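Local atomic coordinates of extracellular solute-binding protein family 1 (Pseudothermotoga lettingae, PDB entry 5CI5), a protein that probably captures sugars outside the cell for an ABC transporter, and is seen here holding alpha-D-tagatopyranose. Residues I379-Q382 / I383-V387; K224-K227 / F228-L232; Q244-E247 / D248-R251. All blocks are in the same frame, centred on the assembly; numbering follows the deposited sequence.

Contact 1 of 3, residues I379-Q382 / I383-V387; sequences ISEQ and IQTMV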
loop_
_atom_site.group_PDB
_atom_site.type_symbol
_atom_site.label_atom_id
_atom_site.label_comp_id
_atom_site.label_asym_id
_atom_site.label_seq_id
_atom_site.Cartn_x
_atom_site.Cartn_y
_atom_site.Cartn_z
ATOM N N ILE A 379 15.008 -0.805 -6.573
ATOM C CA ILE A 379 15.415 -1.023 -5.183
ATOM C C ILE A 379 14.470 -2.036 -4.506
ATOM O O ILE A 379 14.917 -2.972 -3.845
ATOM C CB ILE A 379 15.443 0.328 -4.418
ATOM C CG1 ILE A 379 16.592 1.192 -4.955
ATOM C CG2 ILE A 379 15.557 0.107 -2.894
ATOM C CD1 ILE A 379 16.585 2.613 -4.448
ATOM N N SER A 380 13.171 -1.866 -4.701
ATOM C CA SER A 380 12.173 -2.768 -4.128
ATOM C C SER A 380 12.402 -4.200 -4.628
ATOM O O SER A 380 12.346 -5.164 -3.868
ATOM C CB SER A 380 10.765 -2.295 -4.463
ATOM O OG SER A 380 9.857 -3.229 -3.942
ATOM N N GLU A 381 12.730 -4.332 -5.907
ATOM C CA GLU A 381 13.071 -5.644 -6.445
ATOM C C GLU A 381 14.219 -6.312 -5.664
ATOM O O GLU A 381 14.185 -7.511 -5.428
ATOM C CB GLU A 381 13.443 -5.529 -7.929
ATOM C CG GLU A 381 14.142 -6.753 -8.517
ATOM C CD GLU A 381 13.302 -8.010 -8.444
ATOM O OE1 GLU A 381 12.079 -7.883 -8.246
ATOM O OE2 GLU A 381 13.866 -9.128 -8.592
ATOM N N GLN A 382 15.214 -5.534 -5.247
ATOM C CA GLN A 382 16.320 -6.082 -4.457
ATOM C C GLN A 382 15.889 -6.560 -3.067
ATOM O O GLN A 382 16.389 -7.574 -2.563
ATOM C CB GLN A 382 17.437 -5.055 -4.320
ATOM C CG GLN A 382 18.084 -4.719 -5.648
ATOM C CD GLN A 382 18.755 -5.944 -6.246
ATOM O OE1 GLN A 382 19.389 -6.728 -5.531
ATOM N NE2 GLN A 382 18.563 -6.147 -7.522
ATOM N N ILE A 383 14.952 -5.834 -2.463
ATOM C CA ILE A 383 14.461 -6.173 -1.138
ATOM C C ILE A 383 13.629 -7.469 -1.240
ATOM O O ILE A 383 13.766 -8.390 -0.422
ATOM C CB ILE A 383 13.621 -5.022 -0.531
ATOM C CG1 ILE A 383 14.469 -3.745 -0.393
ATOM C CG2 ILE A 383 13.031 -5.447 0.800
ATOM C CD1 ILE A 383 15.676 -3.897 0.519
ATOM N N GLN A 384 12.780 -7.561 -2.269
ATOM C CA GLN A 384 11.981 -8.764 -2.491
ATOM C C GLN A 384 12.893 -9.998 -2.623
ATOM O O GLN A 384 12.656 -11.040 -2.001
ATOM C CB GLN A 384 11.117 -8.609 -3.744
ATOM C CG GLN A 384 10.032 -7.534 -3.594
ATOM C CD GLN A 384 9.435 -7.110 -4.922
ATOM O OE1 GLN A 384 9.129 -5.927 -5.141
ATOM N NE2 GLN A 384 9.328 -8.051 -5.833
ATOM N N THR A 385 13.921 -9.879 -3.457
ATOM C CA THR A 385 14.833 -10.984 -3.697
ATOM C C THR A 385 15.584 -11.384 -2.414
ATOM O O THR A 385 15.719 -12.559 -2.099
ATOM C CB THR A 385 15.818 -10.613 -4.823
ATOM O OG1 THR A 385 15.087 -10.428 -6.046
ATOM C CG2 THR A 385 16.889 -11.708 -5.012
HETATM N N MSE A 386 16.024 -10.385 -1.664
HETATM C CA MSE A 386 16.688 -10.582 -0.384
HETATM C C MSE A 386 15.838 -11.477 0.528
HETATM O O MSE A 386 16.302 -12.525 1.038
HETATM C CB MSE A 386 16.943 -9.221 0.261
HETATM C CG MSE A 386 17.636 -9.290 1.582
HETATM SE SE MSE A 386 17.680 -7.572 2.434
HETATM C CE MSE A 386 15.781 -7.374 2.787
ATOM N N VAL A 387 14.578 -11.086 0.719
ATOM C CA VAL A 387 13.699 -11.830 1.604
ATOM C C VAL A 387 13.480 -13.239 1.065
ATOM O O VAL A 387 13.554 -14.226 1.828
ATOM C CB VAL A 387 12.358 -11.104 1.777
ATOM C CG1 VAL A 387 11.347 -11.971 2.534
ATOM C CG2 VAL A 387 12.579 -9.790 2.496
HETATM O O HOH W 1 16.490 -9.803 -8.483
#

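Contact 2 of 3, residues K224-K227 / F228-L232; sequences KALK and FYTDL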
loop_
_atom_site.group_PDB
_atom_site.type_symbol
_atom_site.label_atom_id
_atom_site.label_comp_id
_atom_site.label_asym_id
_atom_site.label_seq_id
_atom_site.Cartn_x
_atom_site.Cartn_y
_atom_site.Cartn_z
ATOM N N LYS A 224 18.649 -7.492 12.128
ATOM C CA LYS A 224 17.715 -7.924 13.146
ATOM C C LYS A 224 16.299 -8.022 12.544
ATOM O O LYS A 224 15.586 -9.007 12.757
ATOM C CB LYS A 224 17.738 -6.960 14.335
ATOM C CG LYS A 224 16.937 -7.433 15.517
ATOM C CD LYS A 224 16.925 -6.424 16.630
ATOM C CE LYS A 224 16.155 -6.942 17.824
ATOM N NZ LYS A 224 16.152 -5.921 18.903
ATOM N N ALA A 225 15.907 -6.995 11.795
ATOM C CA ALA A 225 14.598 -6.975 11.120
ATOM C C ALA A 225 14.470 -8.113 10.122
ATOM O O ALA A 225 13.454 -8.789 10.081
ATOM C CB ALA A 225 14.398 -5.633 10.416
ATOM N N LEU A 226 15.497 -8.328 9.311
ATOM C CA LEU A 226 15.463 -9.407 8.332
ATOM C C LEU A 226 15.326 -10.784 8.999
ATOM O O LEU A 226 14.543 -11.622 8.557
ATOM C CB LEU A 226 16.716 -9.373 7.443
ATOM C CG LEU A 226 16.794 -10.470 6.386
ATOM C CD1 LEU A 226 15.563 -10.513 5.470
ATOM C CD2 LEU A 226 18.069 -10.330 5.547
ATOM N N LYS A 227 16.092 -11.003 10.054
ATOM C CA LYS A 227 16.047 -12.281 10.770
ATOM C C LYS A 227 14.683 -12.511 11.431
ATOM O O LYS A 227 14.120 -13.594 11.304
ATOM C CB LYS A 227 17.161 -12.345 11.816
ATOM C CG LYS A 227 18.504 -12.544 11.190
ATOM C CD LYS A 227 19.610 -12.830 12.205
ATOM C CE LYS A 227 20.896 -13.144 11.451
ATOM N NZ LYS A 227 21.977 -13.630 12.345
ATOM N N PHE A 228 14.087 -11.495 12.043
ATOM C CA PHE A 228 12.818 -11.712 12.726
ATOM C C PHE A 228 11.689 -11.903 11.733
ATOM O O PHE A 228 10.897 -12.817 11.884
ATOM C CB PHE A 228 12.496 -10.559 13.678
ATOM C CG PHE A 228 11.275 -10.791 14.528
ATOM C CD1 PHE A 228 11.058 -12.013 15.156
ATOM C CD2 PHE A 228 10.337 -9.798 14.687
ATOM C CE1 PHE A 228 9.929 -12.211 15.958
ATOM C CE2 PHE A 228 9.217 -9.991 15.494
ATOM C CZ PHE A 228 9.007 -11.199 16.116
ATOM N N TYR A 229 11.651 -11.080 10.688
ATOM C CA TYR A 229 10.616 -11.184 9.666
ATOM C C TYR A 229 10.623 -12.560 9.042
ATOM O O TYR A 229 9.597 -13.210 8.933
ATOM C CB TYR A 229 10.835 -10.106 8.613
ATOM C CG TYR A 229 9.750 -9.968 7.565
ATOM C CD1 TYR A 229 8.495 -9.492 7.892
ATOM C CD2 TYR A 229 10.003 -10.276 6.241
ATOM C CE1 TYR A 229 7.505 -9.353 6.929
ATOM C CE2 TYR A 229 9.019 -10.129 5.264
ATOM C CZ TYR A 229 7.778 -9.649 5.610
ATOM O OH TYR A 229 6.760 -9.517 4.677
ATOM N N THR A 230 11.802 -13.025 8.644
ATOM C CA THR A 230 11.870 -14.352 8.026
ATOM C C THR A 230 11.773 -15.498 9.057
ATOM O O THR A 230 11.199 -16.540 8.727
ATOM C CB THR A 230 13.144 -14.530 7.194
ATOM O OG1 THR A 230 14.324 -14.319 7.991
ATOM C CG2 THR A 230 13.133 -13.561 6.005
ATOM N N ASP A 231 12.282 -15.303 10.277
ATOM C CA ASP A 231 12.140 -16.327 11.327
ATOM C C ASP A 231 10.672 -16.645 11.642
ATOM O O ASP A 231 10.341 -17.777 11.973
ATOM C CB ASP A 231 12.823 -15.894 12.622
ATOM C CG ASP A 231 14.328 -16.138 12.618
ATOM O OD1 ASP A 231 14.837 -16.819 11.713
ATOM O OD2 ASP A 231 14.991 -15.655 13.568
ATOM N N LEU A 232 9.801 -15.643 11.582
ATOM C CA LEU A 232 8.386 -15.861 11.826
ATOM C C LEU A 232 7.850 -16.917 10.877
ATOM O O LEU A 232 7.026 -17.752 11.246
ATOM C CB LEU A 232 7.598 -14.554 11.681
ATOM C CG LEU A 232 7.766 -13.613 12.865
ATOM C CD1 LEU A 232 7.328 -12.213 12.479
ATOM C CD2 LEU A 232 7.010 -14.072 14.100
#

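Contact 3 of 3, residues Q244-E247 / D248-R251; sequences QYHE and DDYR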
loop_
_atom_site.group_PDB
_atom_site.type_symbol
_atom_site.label_atom_id
_atom_site.label_comp_id
_atom_site.label_asym_id
_atom_site.label_seq_id
_atom_site.Cartn_x
_atom_site.Cartn_y
_atom_site.Cartn_z
ATOM N N GLN A 244 4.760 -18.092 -1.181
ATOM C CA GLN A 244 3.574 -18.134 -2.034
ATOM C C GLN A 244 2.538 -17.056 -1.767
ATOM O O GLN A 244 1.702 -16.782 -2.631
ATOM C CB GLN A 244 2.835 -19.467 -1.884
ATOM C CG GLN A 244 3.601 -20.693 -2.261
ATOM C CD GLN A 244 2.770 -21.938 -2.000
ATOM O OE1 GLN A 244 2.481 -22.269 -0.854
ATOM N NE2 GLN A 244 2.350 -22.607 -3.062
ATOM N N TYR A 245 2.550 -16.495 -0.563
ATOM C CA TYR A 245 1.440 -15.648 -0.106
ATOM C C TYR A 245 1.881 -14.295 0.399
ATOM O O TYR A 245 2.992 -14.131 0.903
ATOM C CB TYR A 245 0.658 -16.360 1.008
ATOM C CG TYR A 245 0.074 -17.693 0.563
ATOM C CD1 TYR A 245 -0.850 -17.752 -0.468
ATOM C CD2 TYR A 245 0.435 -18.860 1.192
ATOM C CE1 TYR A 245 -1.396 -18.955 -0.870
ATOM C CE2 TYR A 245 -0.094 -20.067 0.806
ATOM C CZ TYR A 245 -1.010 -20.115 -0.240
ATOM O OH TYR A 245 -1.576 -21.323 -0.653
ATOM N N HIS A 246 0.965 -13.336 0.317
ATOM C CA HIS A 246 1.211 -11.994 0.822
ATOM C C HIS A 246 -0.047 -11.441 1.496
ATOM O O HIS A 246 -1.085 -12.120 1.567
ATOM C CB HIS A 246 1.701 -11.052 -0.306
ATOM C CG HIS A 246 0.796 -10.999 -1.495
ATOM N ND1 HIS A 246 -0.518 -10.607 -1.414
ATOM C CD2 HIS A 246 1.049 -11.231 -2.807
ATOM C CE1 HIS A 246 -1.052 -10.626 -2.627
ATOM N NE2 HIS A 246 -0.127 -11.012 -3.486
ATOM N N GLU A 247 0.072 -10.194 1.958
ATOM C CA GLU A 247 -1.005 -9.467 2.635
ATOM C C GLU A 247 -2.416 -9.725 2.122
ATOM O O GLU A 247 -3.338 -9.855 2.924
ATOM C CB GLU A 247 -0.810 -7.959 2.514
ATOM C CG GLU A 247 0.381 -7.364 3.169
ATOM C CD GLU A 247 0.461 -5.868 2.905
ATOM O OE1 GLU A 247 -0.399 -5.344 2.166
ATOM O OE2 GLU A 247 1.385 -5.222 3.425
ATOM N N ASP A 248 -2.613 -9.706 0.800
ATOM C CA ASP A 248 -3.970 -9.760 0.278
ATOM C C ASP A 248 -4.527 -11.177 0.445
ATOM O O ASP A 248 -5.688 -11.347 0.824
ATOM C CB ASP A 248 -4.018 -9.318 -1.173
ATOM C CG ASP A 248 -3.549 -7.886 -1.360
ATOM O OD1 ASP A 248 -3.980 -7.033 -0.554
ATOM O OD2 ASP A 248 -2.800 -7.591 -2.326
ATOM N N ASP A 249 -3.683 -12.179 0.203
ATOM C CA ASP A 249 -4.026 -13.565 0.487
ATOM C C ASP A 249 -4.359 -13.740 1.976
ATOM O O ASP A 249 -5.366 -14.365 2.345
ATOM C CB ASP A 249 -2.870 -14.482 0.091
ATOM C CG ASP A 249 -2.452 -14.299 -1.340
ATOM O OD1 ASP A 249 -3.349 -14.301 -2.204
ATOM O OD2 ASP A 249 -1.237 -14.126 -1.604
ATOM N N TYR A 250 -3.536 -13.148 2.830
ATOM C CA TYR A 250 -3.742 -13.283 4.277
ATOM C C TYR A 250 -5.050 -12.626 4.716
ATOM O O TYR A 250 -5.698 -13.125 5.641
ATOM C CB TYR A 250 -2.551 -12.717 5.046
ATOM C CG TYR A 250 -1.252 -13.449 4.756
ATOM C CD1 TYR A 250 -1.233 -14.832 4.608
ATOM C CD2 TYR A 250 -0.040 -12.760 4.605
ATOM C CE1 TYR A 250 -0.053 -15.500 4.347
ATOM C CE2 TYR A 250 1.132 -13.420 4.328
ATOM C CZ TYR A 250 1.125 -14.797 4.201
ATOM O OH TYR A 250 2.270 -15.495 3.953
ATOM N N ARG A 251 -5.436 -11.511 4.092
ATOM C CA ARG A 251 -6.702 -10.854 4.417
ATOM C C ARG A 251 -7.862 -11.779 4.064
ATOM O O ARG A 251 -8.829 -11.908 4.817
ATOM C CB ARG A 251 -6.847 -9.517 3.675
ATOM C CG ARG A 251 -8.117 -8.769 3.984
ATOM C CD ARG A 251 -8.320 -7.570 3.057
ATOM N NE ARG A 251 -8.457 -7.972 1.663
ATOM C CZ ARG A 251 -7.543 -7.760 0.710
ATOM N NH1 ARG A 251 -6.397 -7.126 0.952
ATOM N NH2 ARG A 251 -7.795 -8.169 -0.522
HETATM O O HOH W 2 0.264 -14.626 -3.725
HETATM O O HOH W 3 -3.085 -5.833 1.635
#

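Contact 1 of 3, residues I379-Q382 / I383-V387
Ser380 sends OG opposite its backbone N (chi1 177°), and Gln384, its CG beside the backbone N and its chain extended beyond it (chi2 164°), reaches back one alpha-helical turn (i to i+4), so that hydroxyl and amide oxygen meet on the same flank of helix 376-391. Ser380 OG lies 3.0 Å from Gln384 OE1, but its proton has competing acceptors: Glu190, one of the residues around the bound sugar, and Thr193 also bond this hydroxyl, so the bond to Gln384 is one possibility among several. The CG of Gln384 rests 3.3 Å from Ser380 O, whose C=O points nearly straight at Gln384 N in a backbone bond of 2.9 Å. Its amide passes the carboxylate of Glu381 at about a right angle, the two planes 79° apart, with no bond between them. One residue further round, Glu381 folds its chain at chi2 and swings its carboxylate up the helix to Thr385, while Lys188 bridges to Glu381 OE2 from outside. The next face is apolar: Ile383 settles among Thr193, Tyr196 and Phe217, and the selenomethionine Met386 turns away to Ala400 and Ala404 of helix 397-413. Gln382 leans the same way, its OE1 taken by Asn407. Beneath these side chains Thr385 N and Met386 N close regular helical bonds to Glu381 O and Gln382 O. One water donates to Glu381 OE2 at 2.7 Å and also bonds Thr385 OG1 at 2.9 Å.

Contact 2 of 3, residues K224-K227 / F228-L232
Three successive amides, Phe228 to Thr230, bond back to the carbonyls of Lys224 to Leu226, an alpha-helical ladder in which Tyr229 N meets Ala225 O at 3.0 Å and 166°. The side chain that adds to it is Thr230. With chi1 58°, its OG1 sits between its own backbone N and carbonyl carbon, and from there it donates to Leu226 O at 2.8 Å. The same oxygen accepts Thr230 N at 3.1 Å, and the two donors come from opposite faces of the carbonyl plane, so a single acceptor is gripped twice by one residue and the hydroxyl is satisfied without leaving the helix. This rotation also leaves the methyl CG2 to pack 3.9 Å from Leu226 CD1, the two side chains crossing at a slant. Leu226 and Thr230 thus form an apolar strip, covered by Met386, Val390 and Leu391 of helix 376-391, with Pro397 and Ile401 of helix 397-413 beside Leu226. On another side Tyr229 extends away from the first turn to lay its ring edge-to-face with Phe199 and to bond Ser185 O through OH. Phe228 carries its own neighbour within the helix: Leu232 CD1 stands 4.1 Å above the centre of one ring face, while Trp162 meets the ring from outside at about 35°. The charged ends each have a salt-bridge partner beyond the two segments: Lys224 with Asp291, Lys227 with Glu398, Asp231 with Lys235. The whole is an amphipathic helix, its apolar side set against helices 190-202, 376-391 and 397-413, with a threonine hydroxyl bonded to the i-4 carbonyl as is common within helices.

Contact 3 of 3, residues Q244-E247 / D248-R251
A capping box starts helix 247-255, with His246 as N-cap; the next residue, Glu247, comes within about 5 Å of the bound sugar, measured from its side chain. His246 N donates to the anti lone pair of Asp249 OD2 at 3.0 Å, and, with chi1 55°, the imidazole turns back so that ND1 accepts Asp248 N at 3.2 Å exactly in the ring plane. Asp249 OD2 also lies 3.5 Å above the centre of one ring face, and a water links it to Gln244 O. His191 stacks on the ring, and Asp63 takes NE2. Tyr250 N closes the first turn on His246 O at 2.9 Å; that oxygen also lies 3.2 Å above one face of the Tyr250 ring, offset toward its edge, and CE1 touches Tyr245 CB at 3.5 Å. Tyr250 OH reaches Val184 O. A phenylalanine here, lacking the hydroxyl, would probably leave Val184 O without its mate and weaken the tie between the helix start and the loop that holds Val184. Arg251 NH1 bridges to Asp248 OD1 at 2.8 Å, and a water joins that oxygen to Glu247 OE1, itself paired with Arg139 of the ligand pocket. Here a side-chain-capped helix N-terminus borders the sugar site of a solute-binding protein.

Overall arrangement
Contacts 1 and 2 lie mid-helix on neighbouring helices that pack together: Val387 of contact 1 touches Tyr229 and Thr230, and Met386 meets Leu226. Contact 3 stands apart, its nearest atoms about 9 Å from contact 1 and about 7 Å from contact 2, at the start of a helix. Contacts 1 and 3 are mostly buried, whereas contact 2 is partly so, and its lysines and aspartate are held in salt bridges. Their chemistry differs accordingly: 224-232 adds a threonine hydroxyl and apolar strips to its ladder, 379-387 has a polar flank directed at Lys188 and Glu190, and 244-251 concentrates charges and capping groups closest to the sugar.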